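Local coordinates for protein delta toxin (Clostridium perfringens, PDB 2YGT) that probably lyses host cells, red blood cells among them, by assembling into a beta-barrel pore across their membranes, at residues K27-Y32 / Y128-G133; T62-L67 / Y146-S151; S104-V109 / N237-S242. One frame throughout, in Å; residues are numbered along the deposited sequence.

Contact 1: residues K27-Y32 / Y128-G133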
ATOM      1  N   LYS A  27       9.817  21.526  26.795  1.00 53.08           N
ATOM      2  CA  LYS A  27       9.646  20.077  26.819  1.00 47.27           C
ATOM      3  C   LYS A  27      10.341  19.419  25.631  1.00 44.20           C
ATOM      4  O   LYS A  27      10.213  19.870  24.493  1.00 46.53           O
ATOM      5  CB  LYS A  27       8.163  19.704  26.855  1.00 44.35           C
ATOM      6  CG  LYS A  27       7.425  20.239  28.072  1.00 44.89           C
ATOM      7  CD  LYS A  27       6.037  19.631  28.197  1.00 51.96           C
ATOM      8  CE  LYS A  27       5.250  20.272  29.331  1.00 52.19           C
ATOM      9  NZ  LYS A  27       3.896  19.669  29.486  1.00 47.77           N
ATOM     10  N   GLN A  28      11.077  18.348  25.905  1.00 44.77           N
ATOM     11  CA  GLN A  28      11.893  17.703  24.884  1.00 45.76           C
ATOM     12  C   GLN A  28      11.564  16.222  24.712  1.00 41.75           C
ATOM     13  O   GLN A  28      11.370  15.501  25.689  1.00 41.35           O
ATOM     14  CB  GLN A  28      13.378  17.880  25.211  1.00 43.35           C
ATOM     15  CG  GLN A  28      14.310  16.991  24.411  1.00 48.99           C
ATOM     16  CD  GLN A  28      15.773  17.284  24.693  1.00 51.39           C
ATOM     17  OE1 GLN A  28      16.151  18.428  24.950  1.00 44.09           O
ATOM     18  NE2 GLN A  28      16.604  16.248  24.644  1.00 44.79           N
ATOM     19  N   ILE A  29      11.495  15.783  23.459  1.00 20.15           N
ATOM     20  CA  ILE A  29      11.289  14.373  23.148  1.00 23.44           C
ATOM     21  C   ILE A  29      12.281  13.916  22.078  1.00 25.77           C
ATOM     22  O   ILE A  29      12.884  14.737  21.387  1.00 31.16           O
ATOM     23  CB  ILE A  29       9.852  14.098  22.663  1.00 29.44           C
ATOM     24  CG1 ILE A  29       9.655  14.625  21.239  1.00 23.73           C
ATOM     25  CG2 ILE A  29       8.835  14.703  23.626  1.00 28.38           C
ATOM     26  CD1 ILE A  29       8.264  14.400  20.698  1.00 23.31           C
ATOM     27  N   ARG A  30      12.449  12.606  21.941  1.00 23.62           N
ATOM     28  CA  ARG A  30      13.403  12.072  20.977  1.00 25.86           C
ATOM     29  C   ARG A  30      12.746  11.094  20.010  1.00 26.37           C
ATOM     30  O   ARG A  30      11.778  10.419  20.358  1.00 31.48           O
ATOM     31  CB  ARG A  30      14.576  11.405  21.699  1.00 34.18           C
ATOM     32  CG  ARG A  30      15.236  12.307  22.729  1.00 40.71           C
ATOM     33  CD  ARG A  30      16.665  11.884  23.025  1.00 46.90           C
ATOM     34  NE  ARG A  30      17.386  12.924  23.755  1.00 54.69           N
ATOM     35  CZ  ARG A  30      18.707  12.960  23.899  1.00 54.64           C
ATOM     36  NH1 ARG A  30      19.463  12.012  23.360  1.00 51.46           N
ATOM     37  NH2 ARG A  30      19.275  13.947  24.577  1.00 52.98           N
ATOM     38  N   LYS A  31      13.276  11.029  18.793  1.00 18.43           N
ATOM     39  CA  LYS A  31      12.755  10.127  17.774  1.00 20.73           C
ATOM     40  C   LYS A  31      13.870   9.276  17.180  1.00 19.48           C
ATOM     41  O   LYS A  31      14.857   9.803  16.667  1.00 20.68           O
ATOM     42  CB  LYS A  31      12.058  10.915  16.663  1.00 18.77           C
ATOM     43  CG  LYS A  31      11.455  10.035  15.580  1.00 25.78           C
ATOM     44  CD  LYS A  31      10.929  10.857  14.415  1.00 28.50           C
ATOM     45  CE  LYS A  31      12.061  11.373  13.544  1.00 29.54           C
ATOM     46  NZ  LYS A  31      11.549  12.051  12.325  1.00 36.00           N
ATOM     47  N   TYR A  32      13.708   7.959  17.256  1.00 19.99           N
ATOM     48  CA  TYR A  32      14.698   7.029  16.726  1.00 17.97           C
ATOM     49  C   TYR A  32      14.163   6.334  15.482  1.00 17.67           C
ATOM     50  O   TYR A  32      13.061   5.787  15.495  1.00 17.50           O
ATOM     51  CB  TYR A  32      15.080   5.990  17.784  1.00 19.74           C
ATOM     52  CG  TYR A  32      15.623   6.594  19.058  1.00 21.94           C
ATOM     53  CD1 TYR A  32      16.981   6.850  19.205  1.00 24.20           C
ATOM     54  CD2 TYR A  32      14.777   6.914  20.112  1.00 25.46           C
ATOM     55  CE1 TYR A  32      17.483   7.408  20.371  1.00 29.20           C
ATOM     56  CE2 TYR A  32      15.268   7.470  21.281  1.00 34.66           C
ATOM     57  CZ  TYR A  32      16.622   7.716  21.405  1.00 35.81           C
ATOM     58  OH  TYR A  32      17.108   8.271  22.567  1.00 41.98           O
ATOM     59  N   TYR A 128       2.360  13.658  15.352  1.00 21.93           N
ATOM     60  CA  TYR A 128       2.418  13.338  16.772  1.00 18.35           C
ATOM     61  C   TYR A 128       2.613  14.601  17.609  1.00 18.77           C
ATOM     62  O   TYR A 128       3.397  15.481  17.255  1.00 18.79           O
ATOM     63  CB  TYR A 128       3.554  12.345  17.042  1.00 18.13           C
ATOM     64  CG  TYR A 128       3.713  11.954  18.500  1.00 18.41           C
ATOM     65  CD1 TYR A 128       4.525  12.690  19.355  1.00 18.67           C
ATOM     66  CD2 TYR A 128       3.048  10.850  19.019  1.00 18.47           C
ATOM     67  CE1 TYR A 128       4.669  12.333  20.686  1.00 18.99           C
ATOM     68  CE2 TYR A 128       3.185  10.486  20.348  1.00 18.82           C
ATOM     69  CZ  TYR A 128       3.996  11.229  21.176  1.00 19.07           C
ATOM     70  OH  TYR A 128       4.135  10.872  22.498  1.00 19.47           O
ATOM     71  N   SER A 129       1.886  14.686  18.718  1.00 19.15           N
ATOM     72  CA  SER A 129       2.040  15.797  19.649  1.00 19.62           C
ATOM     73  C   SER A 129       2.594  15.289  20.969  1.00 20.75           C
ATOM     74  O   SER A 129       2.246  14.194  21.412  1.00 24.07           O
ATOM     75  CB  SER A 129       0.698  16.492  19.887  1.00 20.06           C
ATOM     76  OG  SER A 129       0.217  17.100  18.700  1.00 25.50           O
ATOM     77  N   ILE A 130       3.462  16.082  21.590  1.00 22.95           N
ATOM     78  CA  ILE A 130       3.993  15.744  22.902  1.00 20.36           C
ATOM     79  C   ILE A 130       2.834  15.469  23.850  1.00 20.79           C
ATOM     80  O   ILE A 130       1.910  16.273  23.958  1.00 21.41           O
ATOM     81  CB  ILE A 130       4.865  16.881  23.467  1.00 21.57           C
ATOM     82  CG1 ILE A 130       6.014  17.193  22.506  1.00 22.03           C
ATOM     83  CG2 ILE A 130       5.399  16.515  24.844  1.00 24.33           C
ATOM     84  CD1 ILE A 130       6.885  18.348  22.944  1.00 22.39           C
ATOM     85  N   GLY A 131       2.878  14.325  24.523  1.00 30.61           N
ATOM     86  CA  GLY A 131       1.788  13.908  25.385  1.00 21.33           C
ATOM     87  C   GLY A 131       1.117  12.649  24.870  1.00 32.32           C
ATOM     88  O   GLY A 131       0.461  11.935  25.627  1.00 29.47           O
ATOM     89  N   GLY A 132       1.275  12.377  23.577  1.00 20.47           N
ATOM     90  CA  GLY A 132       0.755  11.158  22.987  1.00 28.31           C
ATOM     91  C   GLY A 132      -0.237  11.358  21.854  1.00 33.06           C
ATOM     92  O   GLY A 132      -0.516  10.429  21.097  1.00 20.81           O
ATOM     93  N   GLY A 133      -0.772  12.568  21.730  1.00 20.21           N
ATOM     94  CA  GLY A 133      -1.774  12.852  20.718  1.00 30.65           C
ATOM     95  C   GLY A 133      -1.378  12.466  19.302  1.00 26.84           C
ATOM     96  O   GLY A 133      -0.226  12.635  18.899  1.00 19.18           O
TER

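Contact 2: residues T62-L67 / Y146-S151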
ATOM      1  N   THR A  62       5.040   5.278  21.778  1.00 18.89           N
ATOM      2  CA  THR A  62       4.447   5.384  20.450  1.00 18.47           C
ATOM      3  C   THR A  62       5.482   5.153  19.356  1.00 30.03           C
ATOM      4  O   THR A  62       6.543   5.780  19.349  1.00 25.87           O
ATOM      5  CB  THR A  62       3.796   6.769  20.230  1.00 20.22           C
ATOM      6  OG1 THR A  62       2.691   6.933  21.125  1.00 18.91           O
ATOM      7  CG2 THR A  62       3.305   6.911  18.796  1.00 18.07           C
ATOM      8  N   THR A  63       5.167   4.252  18.431  1.00 17.80           N
ATOM      9  CA  THR A  63       6.020   4.013  17.274  1.00 18.91           C
ATOM     10  C   THR A  63       5.235   4.157  15.974  1.00 21.75           C
ATOM     11  O   THR A  63       4.219   3.491  15.771  1.00 21.95           O
ATOM     12  CB  THR A  63       6.671   2.622  17.320  1.00 17.50           C
ATOM     13  OG1 THR A  63       7.455   2.499  18.514  1.00 22.68           O
ATOM     14  CG2 THR A  63       7.573   2.423  16.113  1.00 18.03           C
ATOM     15  N   ILE A  64       5.712   5.034  15.100  1.00 16.95           N
ATOM     16  CA  ILE A  64       5.079   5.248  13.808  1.00 16.72           C
ATOM     17  C   ILE A  64       5.764   4.385  12.760  1.00 16.51           C
ATOM     18  O   ILE A  64       6.988   4.395  12.645  1.00 16.52           O
ATOM     19  CB  ILE A  64       5.157   6.723  13.385  1.00 16.71           C
ATOM     20  CG1 ILE A  64       4.545   7.616  14.463  1.00 16.97           C
ATOM     21  CG2 ILE A  64       4.448   6.932  12.057  1.00 21.16           C
ATOM     22  CD1 ILE A  64       4.769   9.100  14.234  1.00 17.06           C
ATOM     23  N   ILE A  65       4.977   3.631  11.999  1.00 16.39           N
ATOM     24  CA  ILE A  65       5.536   2.744  10.983  1.00 16.26           C
ATOM     25  C   ILE A  65       5.083   3.095   9.568  1.00 16.09           C
ATOM     26  O   ILE A  65       3.890   3.104   9.264  1.00 16.06           O
ATOM     27  CB  ILE A  65       5.206   1.271  11.277  1.00 27.54           C
ATOM     28  CG1 ILE A  65       5.778   0.872  12.640  1.00 27.96           C
ATOM     29  CG2 ILE A  65       5.746   0.370  10.173  1.00 19.14           C
ATOM     30  CD1 ILE A  65       5.353  -0.499  13.098  1.00 33.54           C
ATOM     31  N   SER A  66       6.053   3.387   8.711  1.00 16.06           N
ATOM     32  CA  SER A  66       5.784   3.643   7.305  1.00 15.99           C
ATOM     33  C   SER A  66       6.079   2.390   6.486  1.00 17.72           C
ATOM     34  O   SER A  66       7.187   1.857   6.519  1.00 16.40           O
ATOM     35  CB  SER A  66       6.619   4.822   6.799  1.00 16.08           C
ATOM     36  OG  SER A  66       6.517   4.953   5.391  1.00 30.26           O
ATOM     37  N   LEU A  67       5.072   1.926   5.758  1.00 18.32           N
ATOM     38  CA  LEU A  67       5.194   0.741   4.922  1.00 19.92           C
ATOM     39  C   LEU A  67       5.340   1.135   3.453  1.00 18.72           C
ATOM     40  O   LEU A  67       4.445   1.758   2.880  1.00 26.54           O
ATOM     41  CB  LEU A  67       3.964  -0.146   5.124  1.00 26.40           C
ATOM     42  CG  LEU A  67       3.836  -1.500   4.433  1.00 39.64           C
ATOM     43  CD1 LEU A  67       2.797  -2.340   5.158  1.00 45.53           C
ATOM     44  CD2 LEU A  67       3.466  -1.340   2.967  1.00 45.04           C
ATOM     45  N   TYR A 146       3.495  20.374  14.554  1.00 34.52           N
ATOM     46  CA  TYR A 146       3.470  19.128  15.310  1.00 32.38           C
ATOM     47  C   TYR A 146       4.891  18.731  15.693  1.00 29.27           C
ATOM     48  O   TYR A 146       5.841  19.016  14.965  1.00 31.76           O
ATOM     49  CB  TYR A 146       2.808  18.007  14.499  1.00 17.36           C
ATOM     50  CG  TYR A 146       1.301  18.126  14.389  1.00 22.90           C
ATOM     51  CD1 TYR A 146       0.472  17.682  15.414  1.00 25.41           C
ATOM     52  CD2 TYR A 146       0.708  18.676  13.259  1.00 20.69           C
ATOM     53  CE1 TYR A 146      -0.906  17.784  15.318  1.00 24.29           C
ATOM     54  CE2 TYR A 146      -0.671  18.783  13.152  1.00 24.05           C
ATOM     55  CZ  TYR A 146      -1.472  18.337  14.185  1.00 28.56           C
ATOM     56  OH  TYR A 146      -2.842  18.441  14.087  1.00 26.75           O
ATOM     57  N   ALA A 147       5.034  18.078  16.840  1.00 30.56           N
ATOM     58  CA  ALA A 147       6.345  17.638  17.301  1.00 36.80           C
ATOM     59  C   ALA A 147       6.973  16.658  16.311  1.00 37.26           C
ATOM     60  O   ALA A 147       8.181  16.693  16.068  1.00 36.16           O
ATOM     61  CB  ALA A 147       6.239  17.015  18.680  1.00 32.87           C
ATOM     62  N   VAL A 148       6.145  15.787  15.743  1.00 32.69           N
ATOM     63  CA  VAL A 148       6.598  14.821  14.748  1.00 36.72           C
ATOM     64  C   VAL A 148       5.530  14.622  13.683  1.00 37.83           C
ATOM     65  O   VAL A 148       4.387  14.301  13.996  1.00 42.17           O
ATOM     66  CB  VAL A 148       6.890  13.445  15.382  1.00 33.18           C
ATOM     67  CG1 VAL A 148       7.358  12.462  14.317  1.00 29.48           C
ATOM     68  CG2 VAL A 148       7.921  13.567  16.492  1.00 31.19           C
ATOM     69  N   SER A 149       5.895  14.813  12.421  1.00 34.16           N
ATOM     70  CA  SER A 149       4.970  14.522  11.333  1.00 33.08           C
ATOM     71  C   SER A 149       5.636  13.637  10.288  1.00 38.18           C
ATOM     72  O   SER A 149       6.775  13.879   9.889  1.00 41.72           O
ATOM     73  CB  SER A 149       4.441  15.806  10.693  1.00 33.02           C
ATOM     74  OG  SER A 149       5.278  16.235   9.639  1.00 49.48           O
ATOM     75  N   LYS A 150       4.921  12.603   9.859  1.00 29.79           N
ATOM     76  CA  LYS A 150       5.432  11.666   8.870  1.00 26.93           C
ATOM     77  C   LYS A 150       4.533  11.660   7.639  1.00 25.72           C
ATOM     78  O   LYS A 150       3.329  11.418   7.737  1.00 18.63           O
ATOM     79  CB  LYS A 150       5.534  10.263   9.477  1.00 28.69           C
ATOM     80  CG  LYS A 150       5.957   9.180   8.499  1.00 36.08           C
ATOM     81  CD  LYS A 150       7.259   9.537   7.805  1.00 47.59           C
ATOM     82  CE  LYS A 150       7.622   8.509   6.745  1.00 45.20           C
ATOM     83  NZ  LYS A 150       8.677   9.014   5.821  1.00 45.23           N
ATOM     84  N   SER A 151       5.121  11.936   6.479  1.00 26.89           N
ATOM     85  CA  SER A 151       4.357  11.995   5.235  1.00 26.64           C
ATOM     86  C   SER A 151       4.317  10.665   4.499  1.00 24.31           C
ATOM     87  O   SER A 151       5.310   9.942   4.434  1.00 22.33           O
ATOM     88  CB  SER A 151       4.907  13.083   4.313  1.00 28.68           C
ATOM     89  OG  SER A 151       4.381  14.350   4.671  1.00 41.54           O
TER

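Contact 3: residues S104-V109 / N237-S242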
ATOM      1  N   SER A 104      -0.129  -8.401  24.757  1.00 28.70           N
ATOM      2  CA  SER A 104       0.755  -7.584  25.579  1.00 23.19           C
ATOM      3  C   SER A 104       0.294  -6.131  25.558  1.00 24.32           C
ATOM      4  O   SER A 104       1.051  -5.222  25.897  1.00 22.67           O
ATOM      5  CB  SER A 104       2.196  -7.684  25.080  1.00 27.54           C
ATOM      6  OG  SER A 104       2.642  -9.027  25.076  1.00 31.14           O
ATOM      7  N   SER A 105      -0.957  -5.932  25.155  1.00 22.83           N
ATOM      8  CA  SER A 105      -1.562  -4.607  25.050  1.00 29.82           C
ATOM      9  C   SER A 105      -0.767  -3.627  24.172  1.00 29.41           C
ATOM     10  O   SER A 105      -0.740  -2.421  24.432  1.00 33.60           O
ATOM     11  CB  SER A 105      -1.848  -4.016  26.434  1.00 24.61           C
ATOM     12  OG  SER A 105      -0.695  -4.016  27.246  1.00 35.67           O
ATOM     13  N   VAL A 106      -0.127  -4.155  23.134  1.00 25.59           N
ATOM     14  CA  VAL A 106       0.406  -3.330  22.060  1.00 20.44           C
ATOM     15  C   VAL A 106      -0.738  -3.108  21.085  1.00 20.16           C
ATOM     16  O   VAL A 106      -1.430  -4.056  20.722  1.00 20.30           O
ATOM     17  CB  VAL A 106       1.571  -4.027  21.341  1.00 20.82           C
ATOM     18  CG1 VAL A 106       2.062  -3.185  20.161  1.00 19.37           C
ATOM     19  CG2 VAL A 106       2.697  -4.311  22.318  1.00 20.43           C
ATOM     20  N   LYS A 107      -0.949  -1.864  20.668  1.00 19.82           N
ATOM     21  CA  LYS A 107      -2.114  -1.536  19.855  1.00 21.48           C
ATOM     22  C   LYS A 107      -1.801  -0.700  18.619  1.00 25.90           C
ATOM     23  O   LYS A 107      -0.958   0.195  18.655  1.00 30.87           O
ATOM     24  CB  LYS A 107      -3.153  -0.787  20.692  1.00 20.15           C
ATOM     25  CG  LYS A 107      -3.747  -1.581  21.836  1.00 26.69           C
ATOM     26  CD  LYS A 107      -4.552  -0.678  22.755  1.00 29.77           C
ATOM     27  CE  LYS A 107      -5.111  -1.443  23.945  1.00 38.62           C
ATOM     28  NZ  LYS A 107      -5.848  -0.542  24.879  1.00 42.18           N
ATOM     29  N   ILE A 108      -2.500  -0.999  17.528  1.00 27.55           N
ATOM     30  CA  ILE A 108      -2.565  -0.087  16.394  1.00 26.26           C
ATOM     31  C   ILE A 108      -3.642   0.940  16.721  1.00 19.63           C
ATOM     32  O   ILE A 108      -4.817   0.594  16.816  1.00 22.93           O
ATOM     33  CB  ILE A 108      -2.952  -0.815  15.095  1.00 21.63           C
ATOM     34  CG1 ILE A 108      -1.981  -1.965  14.809  1.00 20.48           C
ATOM     35  CG2 ILE A 108      -2.987   0.162  13.927  1.00 17.65           C
ATOM     36  CD1 ILE A 108      -2.294  -2.729  13.535  1.00 17.68           C
ATOM     37  N   VAL A 109      -3.252   2.194  16.911  1.00 18.50           N
ATOM     38  CA  VAL A 109      -4.217   3.206  17.335  1.00 22.55           C
ATOM     39  C   VAL A 109      -4.650   4.157  16.219  1.00 21.21           C
ATOM     40  O   VAL A 109      -5.580   4.945  16.394  1.00 20.11           O
ATOM     41  CB  VAL A 109      -3.706   4.006  18.551  1.00 25.67           C
ATOM     42  CG1 VAL A 109      -3.463   3.069  19.730  1.00 19.54           C
ATOM     43  CG2 VAL A 109      -2.445   4.774  18.189  1.00 18.72           C
ATOM     44  N   ASN A 237       4.598   1.359  28.898  1.00 34.06           N
ATOM     45  CA  ASN A 237       5.937   1.921  29.072  1.00 40.09           C
ATOM     46  C   ASN A 237       7.094   0.922  29.122  1.00 48.34           C
ATOM     47  O   ASN A 237       8.177   1.197  28.606  1.00 55.23           O
ATOM     48  CB  ASN A 237       5.983   2.841  30.297  1.00 36.35           C
ATOM     49  CG  ASN A 237       5.532   4.252  29.980  1.00 36.47           C
ATOM     50  OD1 ASN A 237       5.543   4.675  28.824  1.00 28.09           O
ATOM     51  ND2 ASN A 237       5.135   4.992  31.009  1.00 46.49           N
ATOM     52  N   GLY A 238       6.869  -0.232  29.737  1.00 22.20           N
ATOM     53  CA  GLY A 238       7.943  -1.190  29.932  1.00 28.62           C
ATOM     54  C   GLY A 238       8.199  -2.174  28.801  1.00 29.94           C
ATOM     55  O   GLY A 238       9.161  -2.942  28.855  1.00 23.32           O
ATOM     56  N   THR A 239       7.349  -2.149  27.776  1.00 22.21           N
ATOM     57  CA  THR A 239       7.410  -3.124  26.685  1.00 22.23           C
ATOM     58  C   THR A 239       8.790  -3.234  26.035  1.00 22.20           C
ATOM     59  O   THR A 239       9.394  -2.231  25.657  1.00 27.89           O
ATOM     60  CB  THR A 239       6.363  -2.810  25.593  1.00 24.53           C
ATOM     61  OG1 THR A 239       5.080  -2.613  26.202  1.00 29.66           O
ATOM     62  CG2 THR A 239       6.271  -3.952  24.589  1.00 21.66           C
ATOM     63  N   LYS A 240       9.277  -4.465  25.901  1.00 22.91           N
ATOM     64  CA  LYS A 240      10.580  -4.716  25.298  1.00 23.07           C
ATOM     65  C   LYS A 240      10.470  -5.041  23.809  1.00 29.50           C
ATOM     66  O   LYS A 240      11.145  -4.431  22.982  1.00 26.05           O
ATOM     67  CB  LYS A 240      11.303  -5.847  26.032  1.00 27.66           C
ATOM     68  CG  LYS A 240      11.803  -5.472  27.420  1.00 29.86           C
ATOM     69  N   LYS A 241       9.624  -6.006  23.469  1.00 22.96           N
ATOM     70  CA  LYS A 241       9.490  -6.431  22.082  1.00 22.71           C
ATOM     71  C   LYS A 241       8.049  -6.747  21.708  1.00 32.52           C
ATOM     72  O   LYS A 241       7.257  -7.181  22.548  1.00 22.90           O
ATOM     73  CB  LYS A 241      10.389  -7.642  21.807  1.00 23.63           C
ATOM     74  CG  LYS A 241      11.862  -7.373  22.067  1.00 40.67           C
ATOM     75  CD  LYS A 241      12.738  -8.564  21.731  1.00 43.70           C
ATOM     76  CE  LYS A 241      14.183  -8.294  22.125  1.00 44.01           C
ATOM     77  NZ  LYS A 241      15.103  -9.355  21.629  1.00 47.48           N
ATOM     78  N   SER A 242       7.717  -6.516  20.441  1.00 21.83           N
ATOM     79  CA  SER A 242       6.418  -6.893  19.892  1.00 22.32           C
ATOM     80  C   SER A 242       6.589  -7.347  18.443  1.00 25.06           C
ATOM     81  O   SER A 242       7.656  -7.171  17.853  1.00 21.43           O
ATOM     82  CB  SER A 242       5.430  -5.725  19.982  1.00 23.92           C
ATOM     83  OG  SER A 242       5.788  -4.676  19.096  1.00 23.38           O
TER
HETATM   84  O   HOH W   1       3.738  -5.104  26.700  1.00 31.16           O

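Contact 1: residues K27-Y32 / Y128-G133
I29, on strand 27-39, and I130, at the turn that follows strand 121-128, form the tightest part of this contact. The two isoleucines meet at a slant: the CG2 methyl of I29 lies 3.9 Å from CG1 of I130, and CD1 of I29 also reaches that methylene. A chi1 of 74° tucks the CG1 arm of I29 over its own backbone, and I29 presents both branches to the turn, its CD1 approaching CE1 of Y128 at 4.1 Å. This methyl therefore touches the ring and the second isoleucine at once. I29 and Y128 are buried, and their meeting is apolar throughout. The phenol hydroxyl is hydrogen-bonded to OD2 of D55, a residue outside the two segments, and the same oxygen accepts the backbone N of G131, so one acidic side chain ties the ring and the turn together.

Toward K27 the packing thins out. CD1 of I130 lies 4.0 Å from the carbonyl O of K27 and a little farther from its CB. Beyond that point the lysine chain runs extended into an exposed region, touching F57 on the way.

The turn itself is sharply defined. S129 to G132 make a type II beta turn, in which the N of G132 bonds to the O of S129 at 3.0 Å, while the N of S129 bonds to the O of G133 at 2.9 Å. G132 and G133 thus both face S129. This type II turn with its G1 bulge closes the hairpin of strands 121-128 and 134-137, laid over the sheet that carries D54 of the zinc site, an arrangement consistent with the folded prestem of soluble leukocidin-type toxins.

Contact 2: residues T62-L67 / Y146-S151
This is a buried, face-to-face packing of two beta sheets, in which strand 61-72, an inner strand of the seven-stranded sheet, packs against strand 148-155 of the small three-stranded one. The two short strand segments run nearly parallel, 14° apart, with their axes 8.9 Å from each other. That spacing belongs to strands stacked through their side chains, and the partners here are indeed side chains alone. I64 points from the larger sheet toward the smaller, between V148 and K150: its CD1 touches CG1 of V148 at 4.2 Å, and its CG2 branch lies 4.4 Å from CB of K150. In the soluble monomers of leukocidin-type toxins the future barrel stem is stored as a three-stranded sheet against the core sandwich, and the strands here fit that pattern. A classic beta bulge, with A147 and V148 both facing Y128, starts the strand 148-155 just where V148 turns its side chain inward.

Farther along, K150 behaves as an aliphatic chain for most of its length. CG stands anti to the backbone N, and a bend at chi2 (55°) carries the remainder along the larger sheet, bringing CE to 3.8 Å from CB of S66. The hydroxyl of S66 lies close to the same methylene but takes its hydrogen bond from ND2 of N228, a residue of the adjacent strand 224-235.

Contact 3: residues S104-V109 / N237-S242
V106, S242 and T239 bury most of the surface here, and V106, with the largest share, is the hub. Its CG2 methyl meets both residues of the other segment, lying 3.9 Å from CB of S242 and 4.2 Å from CG2 of T239. The second branch, CG1, stands anti to the backbone N (chi1 177°) and comes to 4.2 Å from OG of S242, so both methyls face the serine from one side.

S242 is buried at the start of strand 241-259, and its polar atom is provided for: OG is bonded by the indole NE1 of W283. The valine methyls thus lie against a serine whose hydroxyl already has a partner.

T239 offers its methyl to V106 and turns its hydroxyl to other partners. OG1 bonds to the carbonyl O of P236, just ahead of the segment, and accepts a hydrogen from a water at 2.9 Å. The same water donates to the carbonyl O of S104 at 2.8 Å, making the polar bridge between the two segments. Methyl packing by CG2 of T239 and a water link from its OG1 together join the two loops.

V106 also touches A235, and its carbonyl O is held by ND2 of N99. Both segments belong to connections that pass from one sheet to the other: 84-99 leads over to 107-112, and 224-235 leads back to 241-259. Two such beta arches, running side by side in opposite senses at one end of the sheets, are an arrangement fitting the beta-sandwich core of the leukocidin-type cap.

All three contacts involve the seven-stranded sheet and lie on the same side of the chain's centre. Contacts 1 and 2 adjoin, their centres about 10 Å apart: antiparallel pairing of Y128 with V148 joins their segments 128-133 and 146-151, so both belong to the seating of the three-stranded sheet, with its turn, on the larger one. Contact 3 is centred about 17 Å from each of the others and touches neither; it connects the seven-stranded sheet to the eight-stranded one. Along the chain the first segments of all three precede all the second ones, so the contacts interleave. If the small sheet is the prestem, contacts 1 and 2 would have to open during pore formation, while contact 3 could persist.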